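Local coordinates for protein 16S rRNA (guanine(1405)-N(7))-methyltransferase (PDB 6PI9) that probably methylates the N7 position of guanine 1405 in 16S rRNA with S-adenosyl-L-methionine as donor, conferring resistance to various aminoglycosides, at residues Met32-Arg37 with Glu45-Thr50; His53-Ala58 with Leu186-Ala191; Glu152-Arg155 with Thr161-Arg164; Asp231-Ile236 with Tyr255-Thr260; Arg235-Pro238 with Ser242-Asp245. One frame throughout, in Å; residues are numbered along the deposited sequence.

Contact 1 (Met32-Arg37 with Glu45-Thr50); sequences MELLPR and EKAART
Leu34 reaches across to Ala47 and Ala48 through one methyl group, and the contact between 32-37 and 45-50 is made by van der Waals touch alone. Its CD1 comes down on the backbone between the two alanines, 3.6 Å from Ala48 CA and 3.7 Å from Ala47 C. The alanine methyls flank that landing point: CB of Ala47 and CB of Ala48 each lie 4.0 Å from Leu34 CD1. With CG of Leu34 anti to its carbonyl carbon (chi1 -66°), the isobutyl end is carried off the last turn of helix 24-34 onto helix 41-57. The short alanine side chains let a single leucine methyl reach main-chain atoms of the other helix.

No polar bond crosses between the segments; those nearby run within a segment or to other parts of the dimer. Past Leu34 the chain turns, Arg37 N bonding to Leu34 O. On the helix face turned from Leu34, Arg49 NH2 makes a salt bridge to Glu45 OE2 (3.2 Å), one turn back; the carboxylate oxygen lies near the guanidinium plane but is met from above its own plane.

Leu13 of helix 4-14 packs on Ala48 and Tyr38 on Ala47, while Thr50 OG1 is hydrogen-bonded to Arg94 of the second subunit. Without hydrogen bonds or charge pairs, the helices meet here by shape and apolar burial; polar partners belong to other faces of helix 41-57.

Contact 2 (His53-Ala58 with Leu186-Ala191); sequences HQITGA and LPVLEA. With SAH (S-adenosyl-L-homocysteine), chain B.
Ile55 and Val188 meet methyl to methyl, CG2 of each 3.7 Å from the other, their side chains crossing at about a right angle. Val188 CG2, anti to its backbone N, also lies 3.8 Å from Ile55 CA, resting against the helix backbone too. The rest of Ile55 turns to the ligand: chi1 of 75° sets CG1 between the backbone N and the carbonyl carbon, and CD1 ends 4.1 Å from N7 of the S-adenosyl-L-homocysteine adenine. Ile55 O approaches adenine C8 at 3.1 Å, and next to it Thr56 OG1 donates a 3.0 Å hydrogen bond to the ribose O2'.

This is the nucleoside end of the cofactor pocket in a Rossmann-like methyltransferase domain: helix 41-57 flanks the cofactor, which lies, as in related enzymes, at the C-terminal ends of the parallel strands. A wider pi-type turn runs through 53-57, with Ala58 N bonded to His53 O at 3.0 Å.

Farther out, Val188 O accepts a hydrogen bond from NE2 of Gln192, itself a ligand-binding residue, and Thr56 packs on Ile142 and His143. Asp141, Arg96, Ala121, Met183, Asp167 and Leu168 supply further hydrogen bonds to the ligand, while Leu218 of the second subunit packs against Ile55.

Contact 3 (Glu152-Arg155 with Thr161-Arg164); sequences ETAR and TRAR
Thr161 O is held by Arg162 NH1 in a 2.8 Å hydrogen bond and lies close to CB of Ala154 on the facing helix. The bond is fairly straight (159° at the hydrogen); its oxygen lies in the guanidinium plane, whereas the donor stands above the carbonyl plane. Arg162 reaches back to the carbonyl just before it by a bend at chi2 (-62°), and the same NH1 bonds to Trp159 O, so two backbone oxygens fix the rotation of the group.

Held this way, the guanidinium offers a face to the helix. Arg155 CG sits over its centre, 3.8 Å from Arg162 CZ, as an aliphatic cover. Arg155 has two conformers; in the one given here the arginines cross at about a right angle, but the spacing of their like charges is doubtful, and its cost is probably eased by solvent, since Arg155 is exposed. Ala154 CB also lies 4.3 Å from Thr161 CB.

The contact closes the beta-alpha-beta unit of strand 137-141, helix 144-157 and strand 162-165. Thr161 OG1 bonds to Ala137 N, Arg162 pairs through its backbone with the neighbouring strand 137-141, and Thr153 packs on helices 63-75 and 125-131.

Contact 4 (Asp231-Ile236 with Tyr255-Thr260); sequences DWFERI and YLVERT
Phe233 brings CD2 and CE2 over one face of the Tyr255 ring. CD2 of the phenylalanine stands above the centre of the tyrosine ring, 3.7 Å from Tyr255 CZ, and CE2 comes to 3.6 Å from Tyr255 CG. The planes are inclined at 49° with centroids 4.6 Å apart, an oblique pairing, and the two side chains slide past each other in opposite directions.

The torsions bring them together from two backbones that run nearly parallel (4°) with axes 12.4 Å apart. Phe233 has CG anti to its backbone N (chi1 -174°), which throws the ring out from helix 225-236 toward the sheet. The ring of Tyr255 returns toward the helix, so the aromatic rings span the gap. Beyond the pair, Val257 CG2 meets the edge of the Phe233 ring at CZ, 4.1 Å away.

Glu234 bends at chi2 and brings OE1 to the edge of the tyrosine ring, 3.6 Å from Tyr255 OH. Its carboxylate plane stands almost perpendicular to the ring. This approach is too long for a hydrogen bond, and the buried hydroxyl has no partner in the model.

Phe213 of strand 208-214 meets Phe233 edge-to-face, and Leu186 and Leu201 close round the same ring. An amphipathic helix thus covers one side of the seven-stranded sheet of order 3-2-1-4-5-7-6, with Phe233 set over strand 252-259, the seventh strand, antiparallel to its sheet neighbours as in class I methyltransferases.

Contact 5 (Arg235-Pro238 with Ser242-Asp245); sequences RILP and SVRD
The turn that leads from helix 225-236 into the edge strand 241-248 is closed by Leu237 on Val243, a helix-to-strand connection at one edge of the methyltransferase sheet. Leu237 is the first residue to leave helical backbone angles, and its psi of 124° redirects the chain as the helix ends. Pro238 follows in an extended conformation.

The touch itself is small. Leu237 CD2 lies 3.9 Å from Val243 CG2, one methyl against another with the side chains at a slant, and the same CD2 comes to 4.4 Å from Ser242 N. CG of the leucine is anti to its backbone N (chi1 -178°), which extends the isobutyl group from the turn toward the strand. On the other side, Val243 holds CG1 anti to its backbone N and presents CG2 to the leucine. CB of Ser242 points away from Leu237, so it is the backbone N that lies near the leucine methyl. No hydrogen bond links the segments, so the grip is purely apolar and sits at the surface.

Just past Val243 the strand is irregular: Arg244 and Asp245 both face Leu256 in a classic beta bulge. Arg244 also forms a salt bridge with Glu258 on the adjacent strand. Strand 241-248 is outermost within the chain and runs antiparallel to 252-259, where Val243 packs on Tyr255; on the helix side, Ile236 and Pro238 rest on Leu201 of helix 196-203, so the turn lies between that helix and the sheet edge.

How the contacts relate
Along the chain, contact 1 comes first and contact 2 takes up the same helix 41-57, their centres about 15 Å apart; contact 3 lies inside the long loop that contact 2 closes. Contacts 4 and 5 follow, start from helix 225-236, share Arg235 and Ile236 and have centres about 2 Å apart, their strands 252-259 and 241-248 being antiparallel neighbours. Contact 3 reaches the opposite edge of the same sheet, its centre about 30 Å from that of contact 4. Leu186 and Glu190 of contact 2 pack on Trp232 of contact 4, linking helix 186-192, which borders the cofactor pocket, to helix 225-236. Contacts 1 and 2, and contacts 4 and 5 through Arg235, also touch the second subunit.

Contact 1 (Met32-Arg37 with Glu45-Thr50)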
# COMPACT_ATOMS: atom_id res chain seq x y z
N MET A 32 7.10 15.15 -14.58
CA MET A 32 7.80 16.43 -14.69
C MET A 32 8.19 17.01 -13.32
O MET A 32 9.19 17.75 -13.21
CB MET A 32 6.92 17.44 -15.45
CG MET A 32 6.68 17.08 -16.89
SD MET A 32 8.16 16.74 -17.87
CE MET A 32 8.93 18.37 -17.91
N GLU A 33 7.43 16.70 -12.27
CA GLU A 33 7.85 17.11 -10.93
C GLU A 33 9.13 16.38 -10.51
O GLU A 33 9.98 16.96 -9.81
CB GLU A 33 6.73 16.82 -9.92
CG GLU A 33 5.55 17.74 -10.07
CD GLU A 33 4.38 17.37 -9.15
OE1 GLU A 33 4.56 16.43 -8.34
OE2 GLU A 33 3.29 18.00 -9.27
N LEU A 34 9.31 15.15 -10.96
CA LEU A 34 10.48 14.36 -10.53
C LEU A 34 11.67 14.54 -11.44
O LEU A 34 12.84 14.40 -10.99
CB LEU A 34 10.10 12.87 -10.46
CG LEU A 34 9.05 12.61 -9.36
CD1 LEU A 34 8.41 11.23 -9.54
CD2 LEU A 34 9.70 12.72 -7.99
N LEU A 35 11.40 14.86 -12.70
CA LEU A 35 12.47 14.98 -13.68
C LEU A 35 13.60 15.88 -13.25
O LEU A 35 14.73 15.60 -13.64
CB LEU A 35 11.93 15.46 -15.04
CG LEU A 35 13.03 15.60 -16.11
CD1 LEU A 35 13.67 14.28 -16.45
CD2 LEU A 35 12.42 16.19 -17.32
N PRO A 36 13.42 16.98 -12.53
CA PRO A 36 14.63 17.75 -12.13
C PRO A 36 15.38 17.19 -10.95
O PRO A 36 16.51 17.67 -10.70
CB PRO A 36 14.07 19.15 -11.82
CG PRO A 36 12.60 18.95 -11.65
CD PRO A 36 12.20 17.80 -12.48
N ARG A 37 14.90 16.14 -10.31
CA ARG A 37 15.66 15.55 -9.20
C ARG A 37 16.60 14.37 -9.57
O ARG A 37 17.29 13.89 -8.68
CB ARG A 37 14.68 15.08 -8.13
CG ARG A 37 13.72 16.22 -7.88
CD ARG A 37 12.66 15.87 -6.83
NE ARG A 37 11.50 16.78 -6.74
CZ ARG A 37 10.41 16.45 -6.03
NH1 ARG A 37 10.38 15.25 -5.43
NH2 ARG A 37 9.36 17.29 -5.93
N GLU A 45 11.89 8.12 -14.36
CA GLU A 45 10.83 7.19 -14.76
C GLU A 45 10.54 6.18 -13.65
O GLU A 45 9.39 5.91 -13.33
CB GLU A 45 11.27 6.49 -16.07
CG GLU A 45 10.30 5.42 -16.61
CD GLU A 45 10.95 4.55 -17.70
OE1 GLU A 45 11.99 4.96 -18.27
OE2 GLU A 45 10.44 3.44 -17.98
N LYS A 46 11.58 5.52 -13.14
CA LYS A 46 11.36 4.59 -12.03
C LYS A 46 10.72 5.31 -10.84
O LYS A 46 9.79 4.78 -10.20
CB LYS A 46 12.68 3.94 -11.60
CG LYS A 46 13.36 3.10 -12.68
CD LYS A 46 14.83 2.64 -12.32
CE LYS A 46 15.45 1.94 -13.54
NZ LYS A 46 16.92 1.61 -13.45
N ALA A 47 11.21 6.51 -10.51
CA ALA A 47 10.62 7.25 -9.38
C ALA A 47 9.15 7.58 -9.66
O ALA A 47 8.31 7.56 -8.75
CB ALA A 47 11.40 8.54 -9.10
N ALA A 48 8.82 7.87 -10.91
CA ALA A 48 7.44 8.23 -11.22
C ALA A 48 6.56 6.99 -11.15
O ALA A 48 5.41 7.06 -10.71
CB ALA A 48 7.35 8.84 -12.62
N ARG A 49 7.08 5.86 -11.62
CA ARG A 49 6.33 4.63 -11.51
C ARG A 49 6.03 4.33 -10.05
O ARG A 49 4.90 3.99 -9.68
CB ARG A 49 7.11 3.50 -12.18
CG ARG A 49 6.33 2.23 -12.30
CD ARG A 49 6.84 1.39 -13.45
NE ARG A 49 8.26 1.56 -13.74
CZ ARG A 49 8.76 1.93 -14.92
NH1 ARG A 49 7.95 2.17 -15.95
NH2 ARG A 49 10.09 2.04 -15.08
N THR A 50 7.04 4.47 -9.18
CA THR A 50 6.79 4.22 -7.76
C THR A 50 5.74 5.17 -7.19
O THR A 50 4.80 4.74 -6.51
CB THR A 50 8.09 4.34 -6.97
OG1 THR A 50 8.95 3.29 -7.41
CG2 THR A 50 7.80 4.10 -5.50

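Contact 2 (His53-Ala58 with Leu186-Ala191)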
# COMPACT_ATOMS: atom_id res chain seq x y z
N HIS A 53 2.29 4.26 -8.50
CA HIS A 53 1.78 3.07 -7.82
C HIS A 53 1.30 3.42 -6.42
O HIS A 53 0.25 2.93 -5.99
CB HIS A 53 2.86 1.97 -7.77
CG HIS A 53 2.48 0.77 -6.93
ND1 HIS A 53 2.95 0.57 -5.64
CD2 HIS A 53 1.74 -0.33 -7.23
CE1 HIS A 53 2.49 -0.58 -5.18
NE2 HIS A 53 1.75 -1.15 -6.11
N GLN A 54 2.04 4.28 -5.70
CA GLN A 54 1.65 4.63 -4.33
C GLN A 54 0.34 5.41 -4.31
O GLN A 54 -0.50 5.19 -3.43
CB GLN A 54 2.74 5.44 -3.65
CG GLN A 54 4.02 4.67 -3.51
CD GLN A 54 5.11 5.54 -2.94
OE1 GLN A 54 6.30 5.35 -3.26
NE2 GLN A 54 4.72 6.50 -2.09
N ILE A 55 0.12 6.30 -5.29
CA ILE A 55 -1.08 7.12 -5.19
C ILE A 55 -2.31 6.48 -5.84
O ILE A 55 -3.45 6.80 -5.45
CB ILE A 55 -0.85 8.53 -5.76
CG1 ILE A 55 -0.81 8.56 -7.27
CG2 ILE A 55 0.40 9.17 -5.14
CD1 ILE A 55 -0.83 9.97 -7.83
N THR A 56 -2.13 5.58 -6.82
CA THR A 56 -3.33 4.97 -7.39
C THR A 56 -3.21 3.48 -7.75
O THR A 56 -4.18 2.73 -7.56
CB THR A 56 -3.74 5.78 -8.63
OG1 THR A 56 -4.93 5.22 -9.20
CG2 THR A 56 -2.63 5.81 -9.68
N GLY A 57 -2.06 3.02 -8.28
CA GLY A 57 -1.98 1.65 -8.79
C GLY A 57 -2.16 0.55 -7.74
O GLY A 57 -2.64 -0.55 -8.06
N ALA A 58 -1.75 0.80 -6.50
CA ALA A 58 -1.71 -0.30 -5.53
C ALA A 58 -3.10 -0.76 -5.12
O ALA A 58 -3.24 -1.89 -4.62
CB ALA A 58 -0.91 0.11 -4.28
N LEU A 186 -7.02 12.21 2.28
CA LEU A 186 -6.19 13.37 2.62
C LEU A 186 -4.71 13.01 2.81
O LEU A 186 -3.87 13.83 2.41
CB LEU A 186 -6.75 14.08 3.87
CG LEU A 186 -8.11 14.76 3.65
CD1 LEU A 186 -8.48 15.68 4.87
CD2 LEU A 186 -8.15 15.57 2.35
N PRO A 187 -4.32 11.86 3.40
CA PRO A 187 -2.87 11.61 3.51
C PRO A 187 -2.19 11.50 2.19
O PRO A 187 -1.08 12.02 2.05
CB PRO A 187 -2.75 10.29 4.30
CG PRO A 187 -4.02 10.26 5.14
CD PRO A 187 -5.08 10.92 4.25
N VAL A 188 -2.82 10.87 1.20
CA VAL A 188 -2.09 10.71 -0.05
C VAL A 188 -2.11 12.01 -0.82
O VAL A 188 -1.18 12.30 -1.57
CB VAL A 188 -2.65 9.54 -0.88
CG1 VAL A 188 -3.96 9.93 -1.49
CG2 VAL A 188 -1.66 9.15 -2.03
N LEU A 189 -3.15 12.82 -0.65
CA LEU A 189 -3.13 14.12 -1.31
C LEU A 189 -2.04 15.02 -0.71
O LEU A 189 -1.31 15.69 -1.44
CB LEU A 189 -4.53 14.73 -1.16
CG LEU A 189 -4.96 15.93 -1.94
CD1 LEU A 189 -5.19 15.46 -3.39
CD2 LEU A 189 -6.28 16.38 -1.30
N GLU A 190 -1.91 15.02 0.61
CA GLU A 190 -0.92 15.87 1.28
C GLU A 190 0.49 15.38 1.00
O GLU A 190 1.45 16.19 0.99
CB GLU A 190 -1.23 15.90 2.81
CG GLU A 190 -0.39 16.96 3.61
CD GLU A 190 -0.91 18.41 3.46
OE1 GLU A 190 -0.21 19.38 3.95
OE2 GLU A 190 -2.00 18.58 2.85
N ALA A 191 0.65 14.08 0.73
CA ALA A 191 1.94 13.54 0.30
C ALA A 191 2.33 14.06 -1.06
O ALA A 191 3.53 14.09 -1.40
CB ALA A 191 1.88 12.01 0.28
N SAH B . -12.25 7.04 -1.53
CA SAH B . -12.18 5.65 -2.04
CB SAH B . -10.78 5.35 -2.56
CG SAH B . -9.59 5.62 -1.61
SD SAH B . -8.02 4.92 -2.30
C SAH B . -12.54 4.64 -0.93
O SAH B . -12.38 5.01 0.25
OXT SAH B . -12.94 3.48 -1.20
C5' SAH B . -7.26 6.50 -2.88
C4' SAH B . -7.81 6.98 -4.26
O4' SAH B . -7.32 8.32 -4.53
C3' SAH B . -7.48 6.12 -5.51
O3' SAH B . -8.70 5.74 -6.19
C2' SAH B . -6.66 7.04 -6.42
O2' SAH B . -7.01 6.81 -7.78
C1' SAH B . -7.16 8.41 -5.95
N9 SAH B . -6.21 9.49 -6.13
C8 SAH B . -4.91 9.53 -5.69
N7 SAH B . -4.42 10.78 -5.96
C5 SAH B . -5.39 11.48 -6.62
C6 SAH B . -5.44 12.74 -7.17
N6 SAH B . -4.41 13.55 -7.20
N1 SAH B . -6.65 13.17 -7.70
C2 SAH B . -7.72 12.35 -7.77
N3 SAH B . -7.69 11.08 -7.24
C4 SAH B . -6.51 10.69 -6.68

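Contact 3 (Glu152-Arg155 with Thr161-Arg164)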
# COMPACT_ATOMS: atom_id res chain seq x y z
N GLU A 152 -20.61 2.62 -16.06
CA GLU A 152 -21.28 1.46 -16.66
C GLU A 152 -22.26 0.82 -15.68
O GLU A 152 -23.39 0.49 -16.04
CB GLU A 152 -20.23 0.44 -17.10
CG GLU A 152 -19.38 0.92 -18.25
CD GLU A 152 -18.46 -0.16 -18.78
OE1 GLU A 152 -18.91 -1.34 -18.86
OE2 GLU A 152 -17.30 0.18 -19.12
N THR A 153 -21.82 0.62 -14.44
CA THR A 153 -22.69 -0.02 -13.46
C THR A 153 -23.91 0.85 -13.18
O THR A 153 -25.04 0.36 -13.12
CB THR A 153 -21.91 -0.29 -12.17
OG1 THR A 153 -20.77 -1.11 -12.49
CG2 THR A 153 -22.79 -0.98 -11.10
N ALA A 154 -23.68 2.16 -13.03
CA ALA A 154 -24.78 3.07 -12.71
C ALA A 154 -25.83 3.11 -13.82
O ALA A 154 -27.03 3.04 -13.54
CB ALA A 154 -24.23 4.47 -12.45
N ARG A 155 -25.40 3.24 -15.09
CA ARG A 155 -26.38 3.26 -16.17
C ARG A 155 -27.16 1.95 -16.26
O ARG A 155 -28.35 1.96 -16.57
CB ARG A 155 -25.69 3.57 -17.51
CG ARG A 155 -25.09 4.97 -17.61
CD ARG A 155 -24.72 5.23 -19.07
NE ARG A 155 -23.64 6.20 -19.22
CZ ARG A 155 -22.34 5.87 -19.17
NH1 ARG A 155 -21.96 4.63 -18.91
NH2 ARG A 155 -21.42 6.80 -19.33
N THR A 161 -26.14 8.26 -10.35
CA THR A 161 -24.71 8.30 -10.09
C THR A 161 -23.89 8.22 -11.36
O THR A 161 -24.21 7.46 -12.28
CB THR A 161 -24.37 7.15 -9.14
OG1 THR A 161 -24.85 7.48 -7.83
CG2 THR A 161 -22.87 6.93 -9.01
N ARG A 162 -22.80 8.99 -11.39
CA ARG A 162 -21.88 9.05 -12.53
C ARG A 162 -20.49 9.28 -11.95
O ARG A 162 -20.34 9.67 -10.80
CB ARG A 162 -22.22 10.18 -13.50
CG ARG A 162 -23.51 10.03 -14.31
CD ARG A 162 -23.52 8.82 -15.22
NE ARG A 162 -24.75 8.74 -16.04
CZ ARG A 162 -25.89 8.17 -15.63
NH1 ARG A 162 -25.97 7.61 -14.44
NH2 ARG A 162 -26.96 8.13 -16.44
N ALA A 163 -19.46 9.11 -12.78
CA ALA A 163 -18.10 9.47 -12.37
C ALA A 163 -17.39 10.15 -13.52
O ALA A 163 -17.75 9.99 -14.69
CB ALA A 163 -17.29 8.25 -11.92
N ARG A 164 -16.35 10.92 -13.19
CA ARG A 164 -15.59 11.60 -14.22
C ARG A 164 -14.13 11.70 -13.79
O ARG A 164 -13.79 11.61 -12.61
CB ARG A 164 -16.14 13.00 -14.48
CG ARG A 164 -16.05 13.82 -13.18
CD ARG A 164 -15.83 15.23 -13.55
NE ARG A 164 -15.80 16.22 -12.49
CZ ARG A 164 -14.73 16.91 -12.12
NH1 ARG A 164 -13.53 16.70 -12.71
NH2 ARG A 164 -14.86 17.86 -11.20

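Contact 4 (Asp231-Ile236 with Tyr255-Thr260)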
# COMPACT_ATOMS: atom_id res chain seq x y z
N ASP A 231 -4.51 13.88 15.15
CA ASP A 231 -3.82 15.11 15.53
C ASP A 231 -3.58 15.98 14.31
O ASP A 231 -3.73 17.22 14.38
CB ASP A 231 -2.47 14.82 16.18
CG ASP A 231 -2.56 14.19 17.56
OD1 ASP A 231 -3.58 14.27 18.28
OD2 ASP A 231 -1.53 13.59 17.92
N TRP A 232 -3.17 15.36 13.20
CA TRP A 232 -2.87 16.14 12.02
C TRP A 232 -4.13 16.78 11.48
O TRP A 232 -4.16 17.99 11.17
CB TRP A 232 -2.25 15.22 10.95
CG TRP A 232 -2.08 15.89 9.61
CD1 TRP A 232 -1.02 16.70 9.22
CD2 TRP A 232 -2.98 15.84 8.50
NE1 TRP A 232 -1.23 17.14 7.95
CE2 TRP A 232 -2.40 16.61 7.47
CE3 TRP A 232 -4.19 15.17 8.26
CZ2 TRP A 232 -3.01 16.78 6.26
CZ3 TRP A 232 -4.80 15.32 7.01
CH2 TRP A 232 -4.21 16.12 6.03
N PHE A 233 -5.19 15.98 11.39
CA PHE A 233 -6.44 16.53 10.90
C PHE A 233 -6.91 17.69 11.77
O PHE A 233 -7.33 18.75 11.26
CB PHE A 233 -7.50 15.41 10.83
CG PHE A 233 -8.80 15.86 10.20
CD1 PHE A 233 -8.82 16.34 8.91
CD2 PHE A 233 -10.00 15.77 10.91
CE1 PHE A 233 -10.01 16.73 8.31
CE2 PHE A 233 -11.22 16.17 10.29
CZ PHE A 233 -11.19 16.63 8.98
N GLU A 234 -6.85 17.54 13.09
CA GLU A 234 -7.38 18.62 13.91
C GLU A 234 -6.54 19.88 13.74
O GLU A 234 -7.06 20.99 13.86
CB GLU A 234 -7.46 18.21 15.37
CG GLU A 234 -8.04 16.81 15.56
CD GLU A 234 -9.56 16.70 15.66
OE1 GLU A 234 -10.01 15.66 16.21
OE2 GLU A 234 -10.30 17.60 15.18
N ARG A 235 -5.28 19.71 13.36
CA ARG A 235 -4.41 20.86 13.20
C ARG A 235 -4.63 21.54 11.85
O ARG A 235 -4.59 22.77 11.76
CB ARG A 235 -2.96 20.42 13.35
CG ARG A 235 -1.97 21.48 13.01
CD ARG A 235 -0.58 21.15 13.48
NE ARG A 235 -0.01 19.97 12.84
CZ ARG A 235 0.54 19.98 11.62
NH1 ARG A 235 0.54 21.10 10.91
NH2 ARG A 235 1.06 18.86 11.11
N ILE A 236 -4.91 20.79 10.80
CA ILE A 236 -5.03 21.44 9.49
C ILE A 236 -6.46 21.83 9.18
O ILE A 236 -6.71 22.57 8.21
CB ILE A 236 -4.47 20.59 8.34
CG1 ILE A 236 -5.28 19.31 8.15
CG2 ILE A 236 -2.96 20.26 8.60
CD1 ILE A 236 -6.24 19.29 6.96
N TYR A 255 -14.70 11.03 10.29
CA TYR A 255 -15.09 12.34 10.81
C TYR A 255 -16.29 12.86 10.03
O TYR A 255 -16.27 12.88 8.80
CB TYR A 255 -13.98 13.37 10.59
CG TYR A 255 -12.82 13.22 11.54
CD1 TYR A 255 -12.81 13.86 12.76
CD2 TYR A 255 -11.72 12.44 11.19
CE1 TYR A 255 -11.71 13.72 13.63
CE2 TYR A 255 -10.64 12.30 12.06
CZ TYR A 255 -10.64 12.93 13.24
OH TYR A 255 -9.55 12.78 14.08
N LEU A 256 -17.32 13.32 10.75
CA LEU A 256 -18.43 14.03 10.12
C LEU A 256 -18.21 15.52 10.38
O LEU A 256 -18.12 15.95 11.53
CB LEU A 256 -19.76 13.56 10.74
CG LEU A 256 -20.01 12.05 10.75
CD1 LEU A 256 -21.42 11.70 11.34
CD2 LEU A 256 -19.84 11.45 9.35
N VAL A 257 -18.13 16.30 9.32
CA VAL A 257 -17.61 17.65 9.37
C VAL A 257 -18.66 18.59 8.80
O VAL A 257 -19.21 18.33 7.73
CB VAL A 257 -16.31 17.75 8.57
CG1 VAL A 257 -15.80 19.18 8.53
CG2 VAL A 257 -15.29 16.77 9.14
N GLU A 258 -18.87 19.71 9.48
CA GLU A 258 -19.93 20.63 9.13
C GLU A 258 -19.36 22.01 8.88
O GLU A 258 -18.39 22.43 9.52
CB GLU A 258 -20.97 20.69 10.24
CG GLU A 258 -22.35 20.75 9.75
CD GLU A 258 -23.33 20.72 10.90
OE1 GLU A 258 -22.91 21.02 12.05
OE2 GLU A 258 -24.50 20.41 10.64
N ARG A 259 -19.91 22.70 7.89
CA ARG A 259 -19.41 24.02 7.57
C ARG A 259 -20.04 25.00 8.56
O ARG A 259 -21.26 25.08 8.67
CB ARG A 259 -19.73 24.39 6.13
CG ARG A 259 -18.77 25.42 5.55
CD ARG A 259 -18.68 25.37 4.03
NE ARG A 259 -17.90 24.24 3.51
CZ ARG A 259 -16.63 24.32 3.10
NH1 ARG A 259 -15.97 25.47 3.14
NH2 ARG A 259 -16.02 23.26 2.63
N THR A 260 -19.19 25.71 9.30
CA THR A 260 -19.62 26.74 10.23
C THR A 260 -19.46 28.12 9.56
O THR A 260 -18.58 28.33 8.70
CB THR A 260 -18.83 26.69 11.54
OG1 THR A 260 -18.81 25.35 12.02
CG2 THR A 260 -19.48 27.57 12.59
OXT THR A 260 -20.22 29.04 9.85

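Contact 5 (Arg235-Pro238 with Ser242-Asp245)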
# COMPACT_ATOMS: atom_id res chain seq x y z
N ARG A 235 -5.28 19.71 13.36
CA ARG A 235 -4.41 20.86 13.20
C ARG A 235 -4.63 21.54 11.85
O ARG A 235 -4.59 22.77 11.76
CB ARG A 235 -2.96 20.42 13.35
CG ARG A 235 -1.97 21.48 13.01
CD ARG A 235 -0.58 21.15 13.48
NE ARG A 235 -0.01 19.97 12.84
CZ ARG A 235 0.54 19.98 11.62
NH1 ARG A 235 0.54 21.10 10.91
NH2 ARG A 235 1.06 18.86 11.11
N ILE A 236 -4.91 20.79 10.80
CA ILE A 236 -5.03 21.44 9.49
C ILE A 236 -6.46 21.83 9.18
O ILE A 236 -6.71 22.57 8.21
CB ILE A 236 -4.47 20.59 8.34
CG1 ILE A 236 -5.28 19.31 8.15
CG2 ILE A 236 -2.96 20.26 8.60
CD1 ILE A 236 -6.24 19.29 6.96
N LEU A 237 -7.43 21.34 9.94
CA LEU A 237 -8.82 21.62 9.57
C LEU A 237 -9.06 23.14 9.50
O LEU A 237 -8.85 23.83 10.50
CB LEU A 237 -9.78 21.00 10.58
CG LEU A 237 -11.27 21.21 10.25
CD1 LEU A 237 -11.60 20.40 9.00
CD2 LEU A 237 -12.12 20.75 11.43
N PRO A 238 -9.54 23.68 8.38
CA PRO A 238 -9.85 25.13 8.32
C PRO A 238 -10.83 25.57 9.40
O PRO A 238 -11.75 24.84 9.77
CB PRO A 238 -10.46 25.30 6.93
CG PRO A 238 -9.91 24.16 6.12
CD PRO A 238 -9.79 23.00 7.10
N SER A 242 -16.17 22.54 11.23
CA SER A 242 -16.22 22.00 12.58
C SER A 242 -16.52 20.52 12.52
O SER A 242 -17.38 20.10 11.75
CB SER A 242 -17.28 22.70 13.44
OG SER A 242 -16.74 23.78 14.17
N VAL A 243 -15.81 19.75 13.34
CA VAL A 243 -16.11 18.33 13.51
C VAL A 243 -17.41 18.19 14.28
O VAL A 243 -17.57 18.69 15.40
CB VAL A 243 -14.95 17.60 14.21
CG1 VAL A 243 -15.34 16.17 14.55
CG2 VAL A 243 -13.69 17.66 13.31
N ARG A 244 -18.38 17.54 13.64
CA ARG A 244 -19.63 17.22 14.34
C ARG A 244 -19.51 15.89 15.09
O ARG A 244 -20.06 15.76 16.19
CB ARG A 244 -20.79 17.19 13.33
CG ARG A 244 -21.92 16.25 13.70
CD ARG A 244 -23.00 16.87 14.63
NE ARG A 244 -23.80 17.86 13.91
CZ ARG A 244 -24.77 17.56 13.05
NH1 ARG A 244 -25.07 16.28 12.81
NH2 ARG A 244 -25.45 18.52 12.42
N ASP A 245 -18.77 14.92 14.55
CA ASP A 245 -18.66 13.61 15.18
C ASP A 245 -17.42 12.88 14.65
O ASP A 245 -16.98 13.14 13.53
CB ASP A 245 -19.88 12.75 14.90
CG ASP A 245 -20.08 11.67 15.95
OD1 ASP A 245 -21.11 10.98 15.87
OD2 ASP A 245 -19.24 11.53 16.88